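Aromatic-L-amino-acid decarboxylase (Catharanthus roseus, PDB 6EEW) catalyses the pyridoxal 5'-phosphate-dependent decarboxylation of L-tryptophan to tryptamine and of 5-hydroxy-L-tryptophan to serotonin, working as a homodimer. Local coordinates at residues 123-128 with 359-364; 138-143 with 329-334; 175-180 with 339-344. All blocks are in the same frame, centred on the assembly; numbering follows the deposited sequence.

Interaction 1: residues 123-128 with 359-364; sequences GFTWVS and VVDFKN. With TRP (tryptophan), chain G.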
loop_
_atom_site.group_PDB
_atom_site.type_symbol
_atom_site.label_atom_id
_atom_site.label_comp_id
_atom_site.label_asym_id
_atom_site.label_seq_id
_atom_site.Cartn_x
_atom_site.Cartn_y
_atom_site.Cartn_z
ATOM N N GLY A 123 4.951 11.609 -0.388
ATOM C CA GLY A 123 5.960 11.870 -1.391
ATOM C C GLY A 123 5.497 11.637 -2.808
ATOM O O GLY A 123 6.173 10.934 -3.564
ATOM N N PHE A 124 4.361 12.229 -3.197
ATOM C CA PHE A 124 3.864 11.990 -4.546
ATOM C C PHE A 124 4.706 12.688 -5.603
ATOM O O PHE A 124 4.705 12.249 -6.757
ATOM C CB PHE A 124 2.386 12.396 -4.687
ATOM C CG PHE A 124 2.010 13.672 -3.967
ATOM C CD1 PHE A 124 2.274 14.909 -4.527
ATOM C CD2 PHE A 124 1.374 13.624 -2.739
ATOM C CE1 PHE A 124 1.910 16.075 -3.877
ATOM C CE2 PHE A 124 1.029 14.787 -2.071
ATOM C CZ PHE A 124 1.284 16.013 -2.645
ATOM N N THR A 125 5.444 13.738 -5.239
ATOM C CA THR A 125 6.306 14.432 -6.188
ATOM C C THR A 125 7.649 14.698 -5.527
ATOM O O THR A 125 7.807 14.551 -4.314
ATOM C CB THR A 125 5.676 15.757 -6.656
ATOM O OG1 THR A 125 5.493 16.640 -5.531
ATOM C CG2 THR A 125 4.330 15.477 -7.297
ATOM N N TRP A 126 8.653 15.036 -6.338
ATOM C CA TRP A 126 9.922 15.452 -5.745
ATOM C C TRP A 126 9.731 16.685 -4.862
ATOM O O TRP A 126 10.240 16.749 -3.735
ATOM C CB TRP A 126 10.950 15.725 -6.841
ATOM C CG TRP A 126 12.225 16.277 -6.304
ATOM C CD1 TRP A 126 13.331 15.569 -5.899
ATOM C CD2 TRP A 126 12.522 17.653 -6.072
ATOM N NE1 TRP A 126 14.297 16.431 -5.438
ATOM C CE2 TRP A 126 13.825 17.714 -5.523
ATOM C CE3 TRP A 126 11.809 18.843 -6.256
ATOM C CZ2 TRP A 126 14.437 18.918 -5.181
ATOM C CZ3 TRP A 126 12.423 20.042 -5.907
ATOM C CH2 TRP A 126 13.724 20.068 -5.387
ATOM N N VAL A 127 8.972 17.665 -5.343
ATOM C CA VAL A 127 8.763 18.892 -4.573
ATOM C C VAL A 127 8.028 18.586 -3.271
ATOM O O VAL A 127 8.304 19.190 -2.230
ATOM C CB VAL A 127 8.022 19.921 -5.436
ATOM C CG1 VAL A 127 6.997 19.203 -6.247
ATOM C CG2 VAL A 127 7.382 21.025 -4.558
ATOM N N SER A 128 7.079 17.642 -3.297
ATOM C CA SER A 128 6.377 17.375 -2.046
ATOM C C SER A 128 7.243 16.687 -1.002
ATOM O O SER A 128 6.653 16.324 0.024
ATOM C CB SER A 128 5.119 16.547 -2.290
ATOM O OG SER A 128 5.455 15.223 -2.600
ATOM N N VAL A 359 15.380 13.776 -11.602
ATOM C CA VAL A 359 14.556 13.557 -10.422
ATOM C C VAL A 359 13.157 13.173 -10.888
ATOM O O VAL A 359 12.676 13.648 -11.920
ATOM C CB VAL A 359 14.556 14.826 -9.535
ATOM C CG1 VAL A 359 13.182 15.104 -9.012
ATOM C CG2 VAL A 359 15.592 14.709 -8.410
ATOM N N VAL A 360 12.489 12.327 -10.107
ATOM C CA VAL A 360 11.216 11.751 -10.510
ATOM C C VAL A 360 10.106 12.178 -9.543
ATOM O O VAL A 360 10.356 12.702 -8.458
ATOM C CB VAL A 360 11.295 10.211 -10.582
ATOM C CG1 VAL A 360 12.504 9.790 -11.401
ATOM C CG2 VAL A 360 11.342 9.599 -9.199
ATOM N N ASP A 361 8.863 11.986 -9.991
ATOM C CA ASP A 361 7.679 12.051 -9.143
ATOM C C ASP A 361 7.137 10.631 -9.065
ATOM O O ASP A 361 6.625 10.098 -10.058
ATOM C CB ASP A 361 6.618 13.012 -9.683
ATOM C CG ASP A 361 7.103 14.453 -9.765
ATOM O OD1 ASP A 361 7.841 14.906 -8.860
ATOM O OD2 ASP A 361 6.695 15.149 -10.725
ATOM N N PHE A 362 7.284 9.996 -7.901
ATOM C CA PHE A 362 6.983 8.571 -7.838
ATOM C C PHE A 362 5.498 8.277 -7.964
ATOM O O PHE A 362 5.131 7.119 -8.165
ATOM C CB PHE A 362 7.548 7.942 -6.560
ATOM C CG PHE A 362 8.972 7.435 -6.714
ATOM C CD1 PHE A 362 9.249 6.337 -7.533
ATOM C CD2 PHE A 362 10.028 8.041 -6.042
ATOM C CE1 PHE A 362 10.551 5.868 -7.689
ATOM C CE2 PHE A 362 11.350 7.567 -6.178
ATOM C CZ PHE A 362 11.613 6.484 -7.000
ATOM N N LYS A 363 4.630 9.282 -7.856
ATOM C CA LYS A 363 3.223 9.035 -8.144
ATOM C C LYS A 363 3.036 8.407 -9.516
ATOM O O LYS A 363 2.128 7.592 -9.713
ATOM C CB LYS A 363 2.431 10.341 -8.051
ATOM C CG LYS A 363 2.725 11.356 -9.152
ATOM C CD LYS A 363 1.877 12.623 -8.924
ATOM C CE LYS A 363 2.146 13.705 -9.954
ATOM N NZ LYS A 363 1.812 13.239 -11.311
ATOM N N ASN A 364 3.923 8.723 -10.455
ATOM C CA ASN A 364 3.842 8.215 -11.809
ATOM C C ASN A 364 4.284 6.766 -11.912
ATOM O O ASN A 364 4.106 6.151 -12.971
ATOM C CB ASN A 364 4.718 9.071 -12.726
ATOM C CG ASN A 364 4.315 10.522 -12.702
ATOM O OD1 ASN A 364 3.142 10.839 -12.523
ATOM N ND2 ASN A 364 5.282 11.416 -12.858
HETATM N N TRP G . -4.464 15.532 -2.039
HETATM C CA TRP G . -3.128 15.824 -2.520
HETATM C C TRP G . -3.218 16.641 -3.811
HETATM O O TRP G . -4.013 17.581 -3.871
HETATM C CB TRP G . -2.335 14.528 -2.748
HETATM C CG TRP G . -2.581 13.441 -1.714
HETATM C CD1 TRP G . -2.893 12.132 -1.971
HETATM C CD2 TRP G . -2.556 13.571 -0.284
HETATM N NE1 TRP G . -3.050 11.442 -0.792
HETATM C CE2 TRP G . -2.845 12.300 0.257
HETATM C CE3 TRP G . -2.321 14.631 0.585
HETATM C CZ2 TRP G . -2.911 12.065 1.625
HETATM C CZ3 TRP G . -2.367 14.394 1.959
HETATM C CH2 TRP G . -2.665 13.120 2.463
HETATM O OXT TRP G . -2.518 16.388 -4.808
#
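Phe-124, Thr-125 and Trp-126 meet Asp-361 and Lys-363 in a loop-to-loop contact beside a bound tryptophan, in the pyridoxal-phosphate decarboxylase domain and at its dimer interface. Residues 123-128 link helices 107-119 and 130-146, while 359-364 belong to the loop ahead of helix 375-409. Two hydrogen bonds join them. The carboxylate of Asp-361 accepts the backbone N-H of Trp-126, with N and OD1 only 2.7 Å apart; the N-H points nearly straight at OD1 (162°) and meets it close to the line of the C-O bond. A short acidic side chain suits this place: CG is anti to the carbonyl carbon (chi1 -62°), and the carboxylate can accept the peptide N-H. The second bond runs from Lys-363 N to Phe-124 O at 3.2 Å.

Apolar parts fill in around these bonds. The CB atoms of Phe-124 and Lys-363 are 3.9 Å apart, and the lysine chain runs alongside Thr-125, bringing its CE within 3.9 Å of the methyl CG2. The lysine amine then turns back to Asn-364, NZ lying 3.0 Å from OD1. Thr-125 also steadies its own loop through an ST motif: its OG1 accepts from Ser-128 N at 2.9 Å. The indole of Trp-126 has its polar partner in Glu-134, which bonds NE1.

The ring of Phe-124, part of the tryptophan pocket, leads away from 359-364 to the ligand and meets Phe-100 of the second subunit edge-to-face. Its CE2 comes 3.4 Å from CB of the bound tryptophan.

Interaction 2: residues 138-143 with 329-334; sequences IVMDWL and CLWVKQ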
loop_
_atom_site.group_PDB
_atom_site.type_symbol
_atom_site.label_atom_id
_atom_site.label_comp_id
_atom_site.label_asym_id
_atom_site.label_seq_id
_atom_site.Cartn_x
_atom_site.Cartn_y
_atom_site.Cartn_z
ATOM N N ILE A 138 18.374 6.558 -4.696
ATOM C CA ILE A 138 19.702 6.096 -4.291
ATOM C C ILE A 138 19.631 4.672 -3.745
ATOM O O ILE A 138 20.471 3.822 -4.069
ATOM C CB ILE A 138 20.317 7.054 -3.259
ATOM C CG1 ILE A 138 20.571 8.429 -3.873
ATOM C CG2 ILE A 138 21.611 6.513 -2.778
ATOM C CD1 ILE A 138 20.870 9.488 -2.826
ATOM N N VAL A 139 18.647 4.391 -2.884
ATOM C CA VAL A 139 18.556 3.061 -2.283
ATOM C C VAL A 139 18.267 2.012 -3.346
ATOM O O VAL A 139 18.781 0.888 -3.283
ATOM C CB VAL A 139 17.489 3.036 -1.177
ATOM C CG1 VAL A 139 16.941 1.601 -0.975
ATOM C CG2 VAL A 139 18.051 3.599 0.114
ATOM N N MET A 140 17.440 2.350 -4.335
ATOM C CA MET A 140 17.162 1.379 -5.381
ATOM C C MET A 140 18.405 1.091 -6.209
ATOM O O MET A 140 18.632 -0.052 -6.607
ATOM C CB MET A 140 16.007 1.855 -6.264
ATOM C CG MET A 140 14.652 1.743 -5.578
ATOM S SD MET A 140 14.185 0.042 -5.187
ATOM C CE MET A 140 13.677 -0.584 -6.774
ATOM N N ASP A 141 19.250 2.100 -6.435
ATOM C CA ASP A 141 20.495 1.845 -7.155
ATOM C C ASP A 141 21.494 1.047 -6.297
ATOM O O ASP A 141 22.193 0.155 -6.805
ATOM C CB ASP A 141 21.101 3.172 -7.618
ATOM C CG ASP A 141 20.509 3.670 -8.945
ATOM O OD1 ASP A 141 19.526 3.083 -9.440
ATOM O OD2 ASP A 141 21.036 4.661 -9.501
ATOM N N TRP A 142 21.563 1.336 -4.993
ATOM C CA TRP A 142 22.357 0.514 -4.076
ATOM C C TRP A 142 21.974 -0.945 -4.186
ATOM O O TRP A 142 22.817 -1.824 -4.399
ATOM C CB TRP A 142 22.135 0.950 -2.630
ATOM C CG TRP A 142 22.948 2.084 -2.197
ATOM C CD1 TRP A 142 23.572 2.984 -2.987
ATOM C CD2 TRP A 142 23.214 2.465 -0.850
ATOM N NE1 TRP A 142 24.230 3.920 -2.214
ATOM C CE2 TRP A 142 24.029 3.615 -0.894
ATOM C CE3 TRP A 142 22.858 1.935 0.393
ATOM C CZ2 TRP A 142 24.494 4.250 0.255
ATOM C CZ3 TRP A 142 23.317 2.563 1.542
ATOM C CH2 TRP A 142 24.133 3.709 1.465
ATOM N N LEU A 143 20.687 -1.219 -4.003
ATOM C CA LEU A 143 20.229 -2.595 -3.999
ATOM C C LEU A 143 20.462 -3.243 -5.350
ATOM O O LEU A 143 20.906 -4.392 -5.427
ATOM C CB LEU A 143 18.769 -2.634 -3.594
ATOM C CG LEU A 143 18.334 -3.798 -2.727
ATOM C CD1 LEU A 143 19.350 -4.027 -1.654
ATOM C CD2 LEU A 143 16.987 -3.423 -2.105
ATOM N N CYS A 329 10.380 -4.195 -3.742
ATOM C CA CYS A 329 11.196 -3.446 -4.683
ATOM C C CYS A 329 10.904 -3.917 -6.090
ATOM O O CYS A 329 10.835 -5.127 -6.345
ATOM C CB CYS A 329 12.688 -3.614 -4.394
ATOM S SG CYS A 329 13.184 -3.095 -2.771
ATOM N N LEU A 330 10.765 -2.957 -7.002
ATOM C CA LEU A 330 10.474 -3.229 -8.400
ATOM C C LEU A 330 11.461 -2.449 -9.246
ATOM O O LEU A 330 11.659 -1.249 -9.022
ATOM C CB LEU A 330 9.056 -2.824 -8.763
ATOM C CG LEU A 330 8.651 -2.834 -10.235
ATOM C CD1 LEU A 330 8.500 -4.263 -10.746
ATOM C CD2 LEU A 330 7.363 -2.047 -10.388
ATOM N N TRP A 331 12.161 -3.152 -10.121
ATOM C CA TRP A 331 13.024 -2.543 -11.111
ATOM C C TRP A 331 12.451 -2.757 -12.506
ATOM O O TRP A 331 11.897 -3.825 -12.817
ATOM C CB TRP A 331 14.432 -3.122 -11.047
ATOM C CG TRP A 331 15.227 -2.812 -9.820
ATOM C CD1 TRP A 331 16.120 -1.788 -9.640
ATOM C CD2 TRP A 331 15.246 -3.576 -8.618
ATOM N NE1 TRP A 331 16.697 -1.878 -8.387
ATOM C CE2 TRP A 331 16.171 -2.967 -7.743
ATOM C CE3 TRP A 331 14.569 -4.722 -8.195
ATOM C CZ2 TRP A 331 16.420 -3.455 -6.475
ATOM C CZ3 TRP A 331 14.807 -5.198 -6.932
ATOM C CH2 TRP A 331 15.725 -4.564 -6.079
ATOM N N VAL A 332 12.633 -1.752 -13.354
ATOM C CA VAL A 332 12.128 -1.772 -14.717
ATOM C C VAL A 332 13.220 -1.251 -15.635
ATOM O O VAL A 332 13.861 -0.229 -15.346
ATOM C CB VAL A 332 10.835 -0.956 -14.869
ATOM C CG1 VAL A 332 10.403 -0.952 -16.303
ATOM C CG2 VAL A 332 9.762 -1.574 -14.015
ATOM N N LYS A 333 13.431 -1.967 -16.737
ATOM C CA LYS A 333 14.499 -1.631 -17.663
ATOM C C LYS A 333 14.120 -0.441 -18.533
ATOM O O LYS A 333 15.001 0.325 -18.947
ATOM C CB LYS A 333 14.838 -2.855 -18.518
ATOM C CG LYS A 333 16.111 -2.730 -19.331
ATOM C CD LYS A 333 16.505 -4.082 -19.909
ATOM C CE LYS A 333 15.454 -4.596 -20.868
ATOM N NZ LYS A 333 15.784 -5.971 -21.333
ATOM N N GLN A 334 12.825 -0.273 -18.824
ATOM C CA GLN A 334 12.334 0.859 -19.604
ATOM C C GLN A 334 11.258 1.590 -18.802
ATOM O O GLN A 334 10.052 1.367 -19.001
ATOM C CB GLN A 334 11.817 0.400 -20.961
ATOM C CG GLN A 334 12.928 -0.045 -21.889
ATOM C CD GLN A 334 12.418 -0.371 -23.276
ATOM O OE1 GLN A 334 11.845 -1.437 -23.504
ATOM N NE2 GLN A 334 12.630 0.549 -24.217
#
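Met-140 and Leu-143, three residues apart and so on the same side of helix 130-146, pack on Trp-331 and Cys-329 of strand 328-332. Met-140 comes first and does most of the work. Its chain folds at chi2 and again at chi3, and the second bend carries CE over one face of the indole. The methyl stands 3.6 Å from the centroid of the five-membered ring, 13° off the ring normal, a CH-pi contact; SD lies obliquely at 4.8 Å from the same centroid, a Met-aromatic contact. The same methyl rests 4.0 Å from CB of Cys-329. Methionine suits this spot because its unbranched, flexible chain can curl onto a flat ring.

The backbone of Met-140 contributes as well. Its carbonyl O receives the indole NE1 of Trp-331 at 3.2 Å, with an N-H...O angle of 163°; the oxygen lies close to the ring plane, although the donor stands well above the plane of the carbonyl. Face and edge of one indole are thus both engaged by one residue, and the buried N-H has an acceptor.

Three residues on, Leu-143 approaches the indole at its edge, CB lying 3.8 Å from CZ2, while CD2 touches Cys-329 SG at 3.9 Å. A leucine in place of Trp-331 would probably leave the Met-140 carbonyl without its indole donor and the methionine methyl without a face to lie on.

The axes of helix 138-143 and strand 329-332 pass 10.0 Å apart at 81°. Such a helix, laid across a central seven-stranded sheet that has one antiparallel strand, 328-332, is characteristic of the large domain of fold type I pyridoxal-phosphate enzymes.

Interaction 3: residues 175-180 with 339-344; sequences IIAARE and LRALTT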
loop_
_atom_site.group_PDB
_atom_site.type_symbol
_atom_site.label_atom_id
_atom_site.label_comp_id
_atom_site.label_asym_id
_atom_site.label_seq_id
_atom_site.Cartn_x
_atom_site.Cartn_y
_atom_site.Cartn_z
ATOM N N ILE A 175 2.249 -5.578 -15.776
ATOM C CA ILE A 175 1.264 -6.126 -16.706
ATOM C C ILE A 175 0.536 -5.007 -17.442
ATOM O O ILE A 175 0.261 -5.110 -18.646
ATOM C CB ILE A 175 0.255 -7.018 -15.962
ATOM C CG1 ILE A 175 0.954 -8.175 -15.266
ATOM C CG2 ILE A 175 -0.811 -7.526 -16.921
ATOM C CD1 ILE A 175 -0.031 -9.125 -14.586
ATOM N N ILE A 176 0.181 -3.936 -16.734
ATOM C CA ILE A 176 -0.522 -2.847 -17.410
ATOM C C ILE A 176 0.414 -2.149 -18.388
ATOM O O ILE A 176 0.009 -1.766 -19.493
ATOM C CB ILE A 176 -1.112 -1.850 -16.395
ATOM C CG1 ILE A 176 -2.289 -2.478 -15.636
ATOM C CG2 ILE A 176 -1.538 -0.579 -17.122
ATOM C CD1 ILE A 176 -2.859 -1.619 -14.556
ATOM N N ALA A 177 1.678 -1.969 -18.003
ATOM C CA ALA A 177 2.662 -1.393 -18.916
ATOM C C ALA A 177 2.746 -2.198 -20.209
ATOM O O ALA A 177 2.697 -1.642 -21.316
ATOM C CB ALA A 177 4.031 -1.316 -18.232
ATOM N N ALA A 178 2.869 -3.518 -20.089
ATOM C CA ALA A 178 2.921 -4.356 -21.282
ATOM C C ALA A 178 1.636 -4.235 -22.096
ATOM O O ALA A 178 1.671 -4.115 -23.335
ATOM C CB ALA A 178 3.178 -5.810 -20.890
ATOM N N ARG A 179 0.486 -4.299 -21.408
ATOM C CA ARG A 179 -0.812 -4.170 -22.071
ATOM C C ARG A 179 -0.896 -2.879 -22.867
ATOM O O ARG A 179 -1.357 -2.870 -24.011
ATOM C CB ARG A 179 -1.943 -4.229 -21.038
ATOM C CG ARG A 179 -3.367 -4.132 -21.639
ATOM C CD ARG A 179 -4.398 -3.718 -20.563
ATOM N NE ARG A 179 -4.265 -2.300 -20.228
ATOM C CZ ARG A 179 -4.772 -1.726 -19.142
ATOM N NH1 ARG A 179 -5.450 -2.445 -18.254
ATOM N NH2 ARG A 179 -4.574 -0.434 -18.931
ATOM N N GLU A 180 -0.460 -1.773 -22.273
ATOM C CA GLU A 180 -0.595 -0.488 -22.943
ATOM C C GLU A 180 0.379 -0.374 -24.109
ATOM O O GLU A 180 0.059 0.247 -25.122
ATOM C CB GLU A 180 -0.414 0.662 -21.956
ATOM C CG GLU A 180 -1.644 0.954 -21.088
ATOM C CD GLU A 180 -2.931 1.235 -21.880
ATOM O OE1 GLU A 180 -2.878 1.913 -22.937
ATOM O OE2 GLU A 180 -4.006 0.761 -21.443
ATOM N N LEU A 339 5.719 4.503 -17.175
ATOM C CA LEU A 339 5.163 5.836 -17.021
ATOM C C LEU A 339 4.033 6.082 -18.018
ATOM O O LEU A 339 2.941 6.516 -17.636
ATOM C CB LEU A 339 6.286 6.860 -17.173
ATOM C CG LEU A 339 6.942 7.193 -15.838
ATOM C CD1 LEU A 339 7.036 5.942 -14.986
ATOM C CD2 LEU A 339 8.308 7.809 -16.041
ATOM N N ARG A 340 4.253 5.763 -19.299
ATOM C CA ARG A 340 3.171 5.893 -20.265
ATOM C C ARG A 340 1.960 5.115 -19.796
ATOM O O ARG A 340 0.820 5.594 -19.883
ATOM C CB ARG A 340 3.620 5.395 -21.638
ATOM C CG ARG A 340 4.650 6.283 -22.272
ATOM C CD ARG A 340 5.004 5.834 -23.661
ATOM N NE ARG A 340 3.931 6.047 -24.622
ATOM C CZ ARG A 340 3.687 7.226 -25.179
ATOM N NH1 ARG A 340 4.415 8.278 -24.829
ATOM N NH2 ARG A 340 2.715 7.359 -26.070
ATOM N N ALA A 341 2.191 3.908 -19.272
ATOM C CA ALA A 341 1.068 3.063 -18.890
ATOM C C ALA A 341 0.246 3.691 -17.770
ATOM O O ALA A 341 -0.984 3.575 -17.762
ATOM C CB ALA A 341 1.576 1.687 -18.461
ATOM N N LEU A 342 0.900 4.376 -16.828
ATOM C CA LEU A 342 0.267 4.785 -15.578
ATOM C C LEU A 342 -0.205 6.239 -15.584
ATOM O O LEU A 342 -0.347 6.845 -14.516
ATOM C CB LEU A 342 1.224 4.558 -14.406
ATOM C CG LEU A 342 1.127 3.222 -13.673
ATOM C CD1 LEU A 342 0.849 2.080 -14.658
ATOM C CD2 LEU A 342 2.409 2.963 -12.894
ATOM N N THR A 343 -0.473 6.814 -16.751
ATOM C CA THR A 343 -0.972 8.180 -16.793
ATOM C C THR A 343 -1.923 8.327 -17.964
ATOM O O THR A 343 -1.908 7.533 -18.906
ATOM C CB THR A 343 0.159 9.205 -16.927
ATOM O OG1 THR A 343 -0.393 10.525 -16.872
ATOM C CG2 THR A 343 0.856 9.039 -18.259
ATOM N N THR A 344 -2.809 9.318 -17.861
ATOM C CA THR A 344 -3.656 9.694 -18.981
ATOM C C THR A 344 -3.226 11.020 -19.596
ATOM O O THR A 344 -3.826 11.457 -20.584
ATOM C CB THR A 344 -5.135 9.747 -18.564
ATOM O OG1 THR A 344 -5.285 10.466 -17.331
ATOM C CG2 THR A 344 -5.700 8.342 -18.405
#
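Ala-341 is the centre of this contact, its methyl directed at Ile-176, Ala-177 and Glu-180 on helix 167-186. The packing is close: CB of Ala-341 lies 3.3 Å from the backbone CA of Ala-177, and the two alanine methyls are 3.9 Å apart. A methyl suits Ala-341, whose CB already sits against the backbone of the facing helix.

Branched apolar side chains flank this point. Ile-176 has its CG2 anti to the backbone N, from where it reaches the Ala-341 methyl at 4.1 Å and CD1 of Leu-342 at 4.3 Å. Leu-342 is the first residue to leave helical geometry after helix 335-341, so this leucine adds apolar surface just where the helix ends. On the other side of Ala-177 in sequence, Glu-180 contributes only the aliphatic part of its chain, CG standing 4.1 Å from CA of Ala-341.

The charged groups pair within 175-180. OE2 of Glu-180 offers its anti lone pair to Arg-179 NH2 in a 2.8 Å salt bridge, and Arg-179 NE adds a weak bond to the same oxygen. CG1 of Ile-176 covers one face of the guanidinium, offset toward the rim. Arg-179 also bonds the carbonyls of Lys-211 and Leu-212 of the second subunit, which would tend to fix the guanidinium and, with it, the carboxylate of Glu-180.

The contact therefore joins the middle of helix 167-186 to the end of helix 335-341, the helix that follows strand 328-332. Ala-177 and Ala-178 also touch Trp-283 of strand 283-287, so the long helix rests on the central sheet, and helix 346-350, with Tyr-348, packs against Leu-339 and Arg-340.

The three contacts lie in one pyridoxal-phosphate decarboxylase domain, and all of them reach the second subunit. Interactions 1 and 3 touch directly: Asn-364 O lies 3.6 Å from Leu-339 CD1. Their centres are about 18 Å apart. Interaction 2 stands about 16 Å from interaction 1 and 18 Å from interaction 3, centre to centre, and its strand leads on to the helix of interaction 3. Interaction 1 alone has a residue of the tryptophan pocket, Phe-124; the Cys-329 side chain of interaction 2 is about 14 Å from a bound tryptophan. Interactions 1 and 3 both come near Tyr-348, a tryptophan-binding residue, with the Lys-363 and Leu-342 side chains about 9 and 8 Å from its side chain.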